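Local atomic coordinates of acyl-CoA dehydrogenase (Mycobacterium thermoresistibile, PDB entry 3NF4), a protein that binds flavin adenine dinucleotide and probably catalyses the alpha,beta-dehydrogenation of acyl-CoA thioesters. Residues 27-32 and 86-90; 261-265 and 360-364; 248-252 and 320-325; 81-85 and 304-308. All blocks are in the same frame, centred on the assembly; numbering follows the deposited sequence.

Contact 1 of 4, residues 27-32 and 86-90; sequences TREIAD and EIAAR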
# COMPACT_ATOMS: atom_id res chain seq x y z
N THR A 27 -14.76 27.97 -19.32
CA THR A 27 -13.66 27.01 -19.52
C THR A 27 -14.11 25.67 -20.09
O THR A 27 -13.46 25.14 -20.98
CB THR A 27 -12.85 26.75 -18.20
OG1 THR A 27 -12.44 28.01 -17.64
CG2 THR A 27 -11.62 25.88 -18.47
N ARG A 28 -15.22 25.14 -19.60
CA ARG A 28 -15.76 23.86 -20.08
C ARG A 28 -16.15 23.95 -21.56
O ARG A 28 -15.94 22.99 -22.33
CB ARG A 28 -16.94 23.39 -19.22
CG ARG A 28 -16.55 23.14 -17.75
CD ARG A 28 -17.70 22.59 -16.87
NE ARG A 28 -18.52 21.56 -17.53
CZ ARG A 28 -18.21 20.26 -17.67
NH1 ARG A 28 -17.06 19.74 -17.21
NH2 ARG A 28 -19.08 19.46 -18.28
N GLU A 29 -16.69 25.11 -21.94
CA GLU A 29 -17.12 25.37 -23.31
C GLU A 29 -15.95 25.43 -24.31
O GLU A 29 -15.94 24.71 -25.31
CB GLU A 29 -18.03 26.64 -23.37
CG GLU A 29 -18.70 26.91 -24.72
CD GLU A 29 -19.29 25.64 -25.38
OE1 GLU A 29 -19.90 24.82 -24.64
OE2 GLU A 29 -19.15 25.47 -26.62
N ILE A 30 -14.96 26.27 -24.03
CA ILE A 30 -13.73 26.36 -24.86
C ILE A 30 -12.98 25.00 -24.95
O ILE A 30 -12.57 24.59 -26.05
CB ILE A 30 -12.74 27.45 -24.31
CG1 ILE A 30 -13.47 28.74 -23.91
CG2 ILE A 30 -11.62 27.73 -25.30
CD1 ILE A 30 -14.05 29.58 -25.09
N ALA A 31 -12.82 24.31 -23.82
CA ALA A 31 -12.10 23.02 -23.78
C ALA A 31 -12.80 21.92 -24.59
O ALA A 31 -12.12 21.13 -25.31
CB ALA A 31 -11.88 22.56 -22.35
N ASP A 32 -14.13 21.87 -24.50
CA ASP A 32 -14.92 20.90 -25.27
C ASP A 32 -14.98 21.22 -26.78
O ASP A 32 -15.14 20.30 -27.60
CB ASP A 32 -16.32 20.71 -24.66
CG ASP A 32 -16.33 19.79 -23.42
OD1 ASP A 32 -15.34 19.03 -23.19
OD2 ASP A 32 -17.33 19.83 -22.67
N GLU A 86 -9.97 21.71 -15.03
CA GLU A 86 -10.96 21.47 -16.09
C GLU A 86 -10.26 21.31 -17.44
O GLU A 86 -10.57 20.38 -18.18
CB GLU A 86 -12.01 22.60 -16.15
CG GLU A 86 -13.02 22.67 -14.97
CD GLU A 86 -14.02 21.51 -14.93
OE1 GLU A 86 -14.11 20.73 -15.92
OE2 GLU A 86 -14.73 21.35 -13.91
N ILE A 87 -9.31 22.19 -17.75
CA ILE A 87 -8.44 21.99 -18.91
C ILE A 87 -7.75 20.60 -18.96
O ILE A 87 -7.88 19.89 -19.96
CB ILE A 87 -7.40 23.13 -19.06
CG1 ILE A 87 -8.12 24.46 -19.26
CG2 ILE A 87 -6.43 22.86 -20.24
CD1 ILE A 87 -7.23 25.68 -18.96
N ALA A 88 -7.04 20.23 -17.88
CA ALA A 88 -6.26 19.00 -17.84
C ALA A 88 -7.10 17.73 -18.04
O ALA A 88 -6.55 16.68 -18.43
CB ALA A 88 -5.49 18.89 -16.50
N ALA A 89 -8.40 17.81 -17.74
CA ALA A 89 -9.32 16.73 -18.02
C ALA A 89 -9.60 16.51 -19.51
O ALA A 89 -10.08 15.42 -19.89
CB ALA A 89 -10.64 16.92 -17.24
N ARG A 90 -9.29 17.49 -20.36
CA ARG A 90 -9.37 17.31 -21.82
C ARG A 90 -7.99 17.03 -22.44
O ARG A 90 -7.85 16.12 -23.28
CB ARG A 90 -10.00 18.54 -22.53
CG ARG A 90 -11.55 18.69 -22.47
CD ARG A 90 -12.02 18.87 -21.05
NE ARG A 90 -13.41 19.29 -21.00
CZ ARG A 90 -14.05 19.66 -19.90
NH1 ARG A 90 -15.33 20.02 -19.99
NH2 ARG A 90 -13.44 19.66 -18.72

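Contact 2 of 4, residues 261-265 and 360-364; sequences LAQAA and YMREA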
# COMPACT_ATOMS: atom_id res chain seq x y z
N LEU A 261 -6.40 14.89 -14.67
CA LEU A 261 -6.07 13.64 -15.38
C LEU A 261 -6.70 12.42 -14.69
O LEU A 261 -7.28 11.54 -15.36
CB LEU A 261 -4.54 13.45 -15.49
CG LEU A 261 -4.08 12.18 -16.21
CD1 LEU A 261 -4.60 12.06 -17.70
CD2 LEU A 261 -2.55 12.02 -16.14
N ALA A 262 -6.57 12.35 -13.35
CA ALA A 262 -7.28 11.30 -12.61
C ALA A 262 -8.81 11.38 -12.78
O ALA A 262 -9.46 10.36 -12.95
CB ALA A 262 -6.92 11.32 -11.11
N GLN A 263 -9.39 12.58 -12.71
CA GLN A 263 -10.85 12.73 -12.89
C GLN A 263 -11.29 12.26 -14.29
O GLN A 263 -12.33 11.59 -14.42
CB GLN A 263 -11.30 14.17 -12.63
CG GLN A 263 -12.80 14.47 -12.87
CD GLN A 263 -13.73 13.76 -11.86
OE1 GLN A 263 -13.54 13.82 -10.63
NE2 GLN A 263 -14.73 13.09 -12.39
N ALA A 264 -10.54 12.61 -15.33
CA ALA A 264 -10.83 12.12 -16.69
C ALA A 264 -10.85 10.58 -16.80
O ALA A 264 -11.69 10.00 -17.45
CB ALA A 264 -9.81 12.70 -17.67
N ALA A 265 -9.89 9.92 -16.16
CA ALA A 265 -9.79 8.45 -16.17
C ALA A 265 -10.91 7.84 -15.32
O ALA A 265 -11.46 6.80 -15.68
CB ALA A 265 -8.42 8.00 -15.69
N TYR A 360 -3.87 7.73 -20.75
CA TYR A 360 -3.91 8.42 -19.44
C TYR A 360 -2.89 7.82 -18.47
O TYR A 360 -2.19 8.56 -17.78
CB TYR A 360 -5.34 8.44 -18.82
CG TYR A 360 -6.38 9.30 -19.58
CD1 TYR A 360 -5.99 10.36 -20.41
CD2 TYR A 360 -7.75 9.05 -19.44
CE1 TYR A 360 -6.93 11.13 -21.09
CE2 TYR A 360 -8.68 9.80 -20.11
CZ TYR A 360 -8.27 10.85 -20.93
OH TYR A 360 -9.22 11.61 -21.57
N MET A 361 -2.79 6.49 -18.45
CA MET A 361 -1.76 5.76 -17.71
C MET A 361 -0.31 6.13 -18.06
O MET A 361 0.54 6.21 -17.18
CB MET A 361 -1.97 4.25 -17.84
CG MET A 361 -1.10 3.46 -16.89
SD MET A 361 -1.44 1.68 -16.92
CE MET A 361 0.06 1.06 -16.13
N ARG A 362 -0.02 6.32 -19.34
CA ARG A 362 1.31 6.75 -19.79
C ARG A 362 1.59 8.23 -19.40
O ARG A 362 2.72 8.57 -19.03
CB ARG A 362 1.48 6.54 -21.33
CG ARG A 362 1.42 5.05 -21.78
CD ARG A 362 1.72 4.91 -23.29
NE ARG A 362 0.58 5.22 -24.16
CZ ARG A 362 0.47 6.29 -24.96
NH1 ARG A 362 1.43 7.21 -25.00
NH2 ARG A 362 -0.62 6.47 -25.71
N GLU A 363 0.58 9.08 -19.42
CA GLU A 363 0.74 10.47 -19.01
C GLU A 363 0.98 10.66 -17.51
O GLU A 363 1.68 11.59 -17.10
CB GLU A 363 -0.48 11.32 -19.45
CG GLU A 363 -0.46 11.63 -20.93
CD GLU A 363 -1.80 12.11 -21.56
OE1 GLU A 363 -2.80 12.39 -20.85
OE2 GLU A 363 -1.82 12.22 -22.81
N ALA A 364 0.43 9.77 -16.69
CA ALA A 364 0.51 9.98 -15.23
C ALA A 364 1.91 9.75 -14.65
O ALA A 364 2.28 10.39 -13.65
CB ALA A 364 -0.57 9.13 -14.47

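Contact 3 of 4, residues 248-252 and 320-325; sequences DSGRL and YSQQAS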
# COMPACT_ATOMS: atom_id res chain seq x y z
N ASP A 248 6.73 26.61 -4.41
CA ASP A 248 5.39 26.50 -3.84
C ASP A 248 4.28 26.62 -4.90
O ASP A 248 3.35 25.79 -4.94
CB ASP A 248 5.20 27.53 -2.70
CG ASP A 248 6.02 27.19 -1.44
OD1 ASP A 248 6.80 26.20 -1.45
OD2 ASP A 248 5.90 27.91 -0.41
N SER A 249 4.42 27.62 -5.78
CA SER A 249 3.43 27.86 -6.85
C SER A 249 3.41 26.78 -7.91
O SER A 249 2.35 26.37 -8.35
CB SER A 249 3.66 29.22 -7.53
OG SER A 249 3.42 30.27 -6.62
N GLY A 250 4.59 26.33 -8.34
CA GLY A 250 4.67 25.29 -9.35
C GLY A 250 4.15 23.94 -8.86
O GLY A 250 3.49 23.20 -9.61
N ARG A 251 4.44 23.62 -7.60
CA ARG A 251 3.99 22.36 -7.04
C ARG A 251 2.44 22.29 -6.99
O ARG A 251 1.89 21.24 -7.27
CB ARG A 251 4.68 22.08 -5.68
CG ARG A 251 6.20 21.89 -5.79
CD ARG A 251 6.95 22.00 -4.42
NE ARG A 251 8.32 21.48 -4.53
CZ ARG A 251 9.32 21.69 -3.65
NH1 ARG A 251 9.13 22.41 -2.56
NH2 ARG A 251 10.53 21.17 -3.88
N LEU A 252 1.74 23.40 -6.71
CA LEU A 252 0.24 23.46 -6.78
C LEU A 252 -0.36 23.37 -8.18
O LEU A 252 -1.35 22.66 -8.38
CB LEU A 252 -0.33 24.73 -6.13
CG LEU A 252 -0.15 24.95 -4.64
CD1 LEU A 252 -0.79 26.27 -4.26
CD2 LEU A 252 -0.77 23.78 -3.83
N TYR A 320 2.45 28.26 3.35
CA TYR A 320 1.77 27.16 2.65
C TYR A 320 2.74 26.15 1.97
O TYR A 320 2.35 25.35 1.13
CB TYR A 320 0.70 27.69 1.69
CG TYR A 320 1.24 28.32 0.45
CD1 TYR A 320 1.87 29.56 0.49
CD2 TYR A 320 1.12 27.68 -0.78
CE1 TYR A 320 2.37 30.14 -0.65
CE2 TYR A 320 1.62 28.26 -1.93
CZ TYR A 320 2.25 29.49 -1.86
OH TYR A 320 2.75 30.08 -3.00
N SER A 321 4.00 26.22 2.37
CA SER A 321 5.08 25.42 1.82
C SER A 321 4.93 23.91 2.08
O SER A 321 4.97 23.13 1.13
CB SER A 321 6.40 25.90 2.41
OG SER A 321 7.32 26.14 1.37
N GLN A 322 4.78 23.50 3.35
CA GLN A 322 4.55 22.11 3.70
C GLN A 322 3.34 21.56 2.94
O GLN A 322 3.40 20.47 2.37
CB GLN A 322 4.29 21.93 5.21
CG GLN A 322 5.50 21.86 6.14
CD GLN A 322 6.39 20.61 5.97
OE1 GLN A 322 7.21 20.55 5.04
NE2 GLN A 322 6.25 19.64 6.89
N GLN A 323 2.27 22.34 2.94
CA GLN A 323 0.98 21.92 2.43
C GLN A 323 0.98 21.80 0.92
O GLN A 323 0.26 20.96 0.35
CB GLN A 323 -0.13 22.84 2.96
CG GLN A 323 -0.26 22.79 4.50
CD GLN A 323 0.49 23.89 5.26
OE1 GLN A 323 1.35 24.60 4.71
NE2 GLN A 323 0.15 24.04 6.55
N ALA A 324 1.82 22.61 0.27
CA ALA A 324 2.02 22.51 -1.17
C ALA A 324 2.84 21.28 -1.60
O ALA A 324 2.55 20.72 -2.65
CB ALA A 324 2.65 23.83 -1.76
N SER A 325 3.84 20.88 -0.81
CA SER A 325 4.55 19.61 -1.03
C SER A 325 3.64 18.38 -0.86
O SER A 325 3.69 17.43 -1.65
CB SER A 325 5.77 19.48 -0.10
OG SER A 325 6.82 20.25 -0.63
O HOH W 1 4.89 29.59 2.13

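Contact 4 of 4, residues 81-85 and 304-308; sequences LQVLE and RATYL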
# COMPACT_ATOMS: atom_id res chain seq x y z
N LEU A 81 -6.72 27.47 -9.98
CA LEU A 81 -6.33 26.06 -9.98
C LEU A 81 -7.42 25.11 -10.50
O LEU A 81 -7.10 24.08 -11.14
CB LEU A 81 -5.85 25.60 -8.60
CG LEU A 81 -4.52 26.20 -8.11
CD1 LEU A 81 -4.18 25.77 -6.70
CD2 LEU A 81 -3.38 25.88 -9.09
N GLN A 82 -8.69 25.46 -10.23
CA GLN A 82 -9.84 24.65 -10.65
C GLN A 82 -10.15 24.83 -12.16
O GLN A 82 -10.71 23.93 -12.82
CB GLN A 82 -11.09 24.90 -9.74
CG GLN A 82 -10.91 24.53 -8.24
CD GLN A 82 -12.21 24.50 -7.41
OE1 GLN A 82 -13.09 23.65 -7.60
NE2 GLN A 82 -12.32 25.42 -6.46
N VAL A 83 -9.77 25.98 -12.73
CA VAL A 83 -9.82 26.17 -14.19
C VAL A 83 -8.76 25.29 -14.88
O VAL A 83 -9.02 24.64 -15.90
CB VAL A 83 -9.57 27.64 -14.61
CG1 VAL A 83 -9.32 27.73 -16.12
CG2 VAL A 83 -10.72 28.54 -14.17
N LEU A 84 -7.56 25.30 -14.29
CA LEU A 84 -6.47 24.42 -14.71
C LEU A 84 -6.89 22.94 -14.65
O LEU A 84 -6.58 22.16 -15.55
CB LEU A 84 -5.24 24.69 -13.83
CG LEU A 84 -3.86 24.30 -14.39
CD1 LEU A 84 -3.61 24.93 -15.79
CD2 LEU A 84 -2.75 24.68 -13.41
N GLU A 85 -7.63 22.57 -13.61
CA GLU A 85 -8.12 21.19 -13.50
C GLU A 85 -9.08 20.79 -14.65
O GLU A 85 -9.01 19.66 -15.16
CB GLU A 85 -8.78 20.98 -12.12
CG GLU A 85 -8.94 19.52 -11.74
CD GLU A 85 -10.08 19.22 -10.78
OE1 GLU A 85 -10.16 19.75 -9.64
OE2 GLU A 85 -10.89 18.37 -11.14
N ARG A 304 -8.29 16.57 -4.71
CA ARG A 304 -8.89 17.88 -4.95
C ARG A 304 -8.95 18.73 -3.66
O ARG A 304 -8.52 19.89 -3.66
CB ARG A 304 -10.31 17.74 -5.54
CG ARG A 304 -11.01 19.09 -5.87
CD ARG A 304 -12.30 18.99 -6.73
NE ARG A 304 -12.10 18.26 -7.98
CZ ARG A 304 -12.54 17.02 -8.21
NH1 ARG A 304 -13.22 16.36 -7.28
NH2 ARG A 304 -12.30 16.45 -9.39
N ALA A 305 -9.47 18.16 -2.57
CA ALA A 305 -9.55 18.87 -1.28
C ALA A 305 -8.19 19.32 -0.70
O ALA A 305 -8.07 20.39 -0.11
CB ALA A 305 -10.32 18.05 -0.23
N THR A 306 -7.18 18.47 -0.87
CA THR A 306 -5.82 18.79 -0.44
C THR A 306 -5.21 19.99 -1.21
O THR A 306 -4.64 20.90 -0.58
CB THR A 306 -4.91 17.52 -0.47
OG1 THR A 306 -5.55 16.47 0.27
CG2 THR A 306 -3.61 17.83 0.19
N TYR A 307 -5.35 20.05 -2.54
CA TYR A 307 -4.76 21.21 -3.25
C TYR A 307 -5.49 22.53 -2.94
O TYR A 307 -4.86 23.61 -2.87
CB TYR A 307 -4.46 20.98 -4.76
CG TYR A 307 -5.61 21.11 -5.76
CD1 TYR A 307 -6.13 22.36 -6.09
CD2 TYR A 307 -6.13 19.99 -6.40
CE1 TYR A 307 -7.18 22.51 -6.99
CE2 TYR A 307 -7.19 20.12 -7.34
CZ TYR A 307 -7.72 21.39 -7.61
OH TYR A 307 -8.77 21.60 -8.51
N LEU A 308 -6.79 22.44 -2.68
CA LEU A 308 -7.61 23.60 -2.35
C LEU A 308 -7.34 24.15 -0.97
O LEU A 308 -7.36 25.37 -0.79
CB LEU A 308 -9.08 23.29 -2.52
CG LEU A 308 -9.58 23.02 -3.94
CD1 LEU A 308 -11.03 22.57 -3.81
CD2 LEU A 308 -9.43 24.27 -4.81

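Contact 1 of 4, residues 27-32 and 86-90
The side chain of R90 bends back on itself at the C-terminal side of helix 77-88. With chi1 at m, chi2 at p and chi3 at t, the p turn at chi2 folds the chain back over the preceding turn, so that the guanidinium lies between the two segments with the methyl of A31 over one face (A31 CB to R90 NE, 3.9 Å). From there its nitrogens reach two carboxylates. R90 NE donates to D32 OD1 at 2.9 Å, R90 NH1 makes a weaker bond to D32 OD2 at 3.3 Å, and R90 NH2 turns the other way, to E86 OE1 at 3.1 Å and to the backbone E86 O at 3.0 Å. E86, folded by two m torsions, thus offers OE1 both to R90 and, in a weak salt bridge of 3.4 Å, to R28 NH1. R28 leaves its helix sideways, and a p turn at chi3 brings its tip so close that R28 NH1 and R90 NH1 lie 3.3 Å apart, a like-charge approach offset by the two acids. The second oxygen of E86 pairs with R13. Beside this charged cluster, T27 CG2 packs 3.9 Å from I87 CG1 and 4.0 Å from E86 CB. The arrangement is a four-residue salt-bridge network joining two helices of the alpha-helical N-terminal domain of the acyl-CoA dehydrogenase fold.

Contact 2 of 4, residues 261-265 and 360-364
Y360 lays its ring against the small side chains of helix 247-274 and the end of L261. The two segments run nearly antiparallel, at 162° with local axes 10.5 Å apart, and form part of the helical bundle of the C-terminal acyl-CoA dehydrogenase domain. A264 and A265 give the bulky ring room: A264 CB approaches Y360 CE2 at 4.0 Å, and A265 CB lies 4.0 Å from Y360 CD2. L261 fills the space one turn earlier. Its CA-to-CB bond points sideways, yet the t, p rotamer swings the isopropyl end across the gap, where its two methyls part company: CD1 meets the tyrosine and CD2 reaches the next turn of helix 357-367, 3.9 Å from the CB of A364. E363 brings OE1 to 3.6 Å from L261 CD1, while its other oxygen, OE2, forms a salt bridge with R359 in its own helix; its side chain lies about 10 Å from the bound FAD. Helix 321-346 packs alongside, T339 touching A265, Y360 and A364, and on the face of helix 357-367 turned away from 261-265 the carbonyl of R362 accepts a hydrogen bond from Y351 of the second subunit. The tightest apolar approach between the segments is L261 CD1 to Y360 CD1, at 3.5 Å.

Contact 3 of 4, residues 248-252 and 320-325
Y320, at the N-cap position of helix 321-346, extends its ring toward helix 247-274. Its hydroxyl OH lies 3.5 Å from D248 CB, its CE2 is 3.9 Å from L252 CD1, and the carboxylate oxygen OD2 of D248 sits over one ring face. The backbone nitrogen of Y320 donates to a water at 3.0 Å, which in turn donates to D248 OD2 at 3.2 Å. Next, S321 places OG 2.9 Å from both D248 OD1 and D248 OD2. One turn on, A324 points its methyl at the first helix, with A324 CB 3.8 Å from D248 O and 4.0 Å from L252 CD2; this small residue lets the segments cross at 30° with axes 9.0 Å apart. Last, S325 OG lies 3.7 Å from R251 NH1 but is hydrogen-bonded to Q377. Within this C-terminal-domain pair, the chemistry implies that one carboxylate, D248, meets the helix start both at S321 OG and, through water, at Y320 N, beside an apolar patch of A324 and L252.

Contact 4 of 4, residues 81-85 and 304-308
E85 receives both R304 and Y307 through its carboxylate. R304 NE donates to E85 OE1 and R304 NH2 to E85 OE2, each at 3.0 Å, a bidentate salt bridge in the plane of the guanidinium, while the phenol of Y307 donates OH to E85 OE1 in a short 2.6 Å hydrogen bond. R13 adds a second positive partner for E85 OE1, and R304 NH2 is also bonded to Q263. Around this polar centre the packing spreads: the methylene CG of Q82 lies 3.6 Å from Y307 OH, at the ring edge, and L81 CB is 3.7 Å from Y307 CE1. Farther along, L308 brings CD2 to 3.5 Å from Q82 NE2, whose stronger partner is the carbonyl of E78. The local axes stand 11.7 Å apart at 147°, a gap that these long side chains span. Because E85 belongs to the N-terminal domain and R304 and Y307 to the C-terminal one, the chemistry implies a largely buried junction between the two helical domains of the acyl-CoA dehydrogenase fold, in which the E85 carboxylate is shared by R304, Y307 and R13.

Contact 4 is the bridge of the set, joining the N-terminal helices of contact 1 to the C-terminal bundle of contacts 2 and 3. It shares helix 77-88 with contact 1, and T27 OG1 packs 3.5 Å from V83 CG1. Toward contact 2, Q263 OE1 and R304 NH2 lie 3.2 Å apart, a probable hydrogen bond; toward contact 3, L252 O is 3.9 Å from L81 CD2. Contacts 1 and 2 also meet directly, A89 O lying 3.5 Å from A264 CB. Contacts 2 and 3 both use helix 247-274 but have centres about 22 Å apart, and each stands at a remove from the flavin: the side chains of E363 and R251 are about 10 and 9 Å from bound FAD.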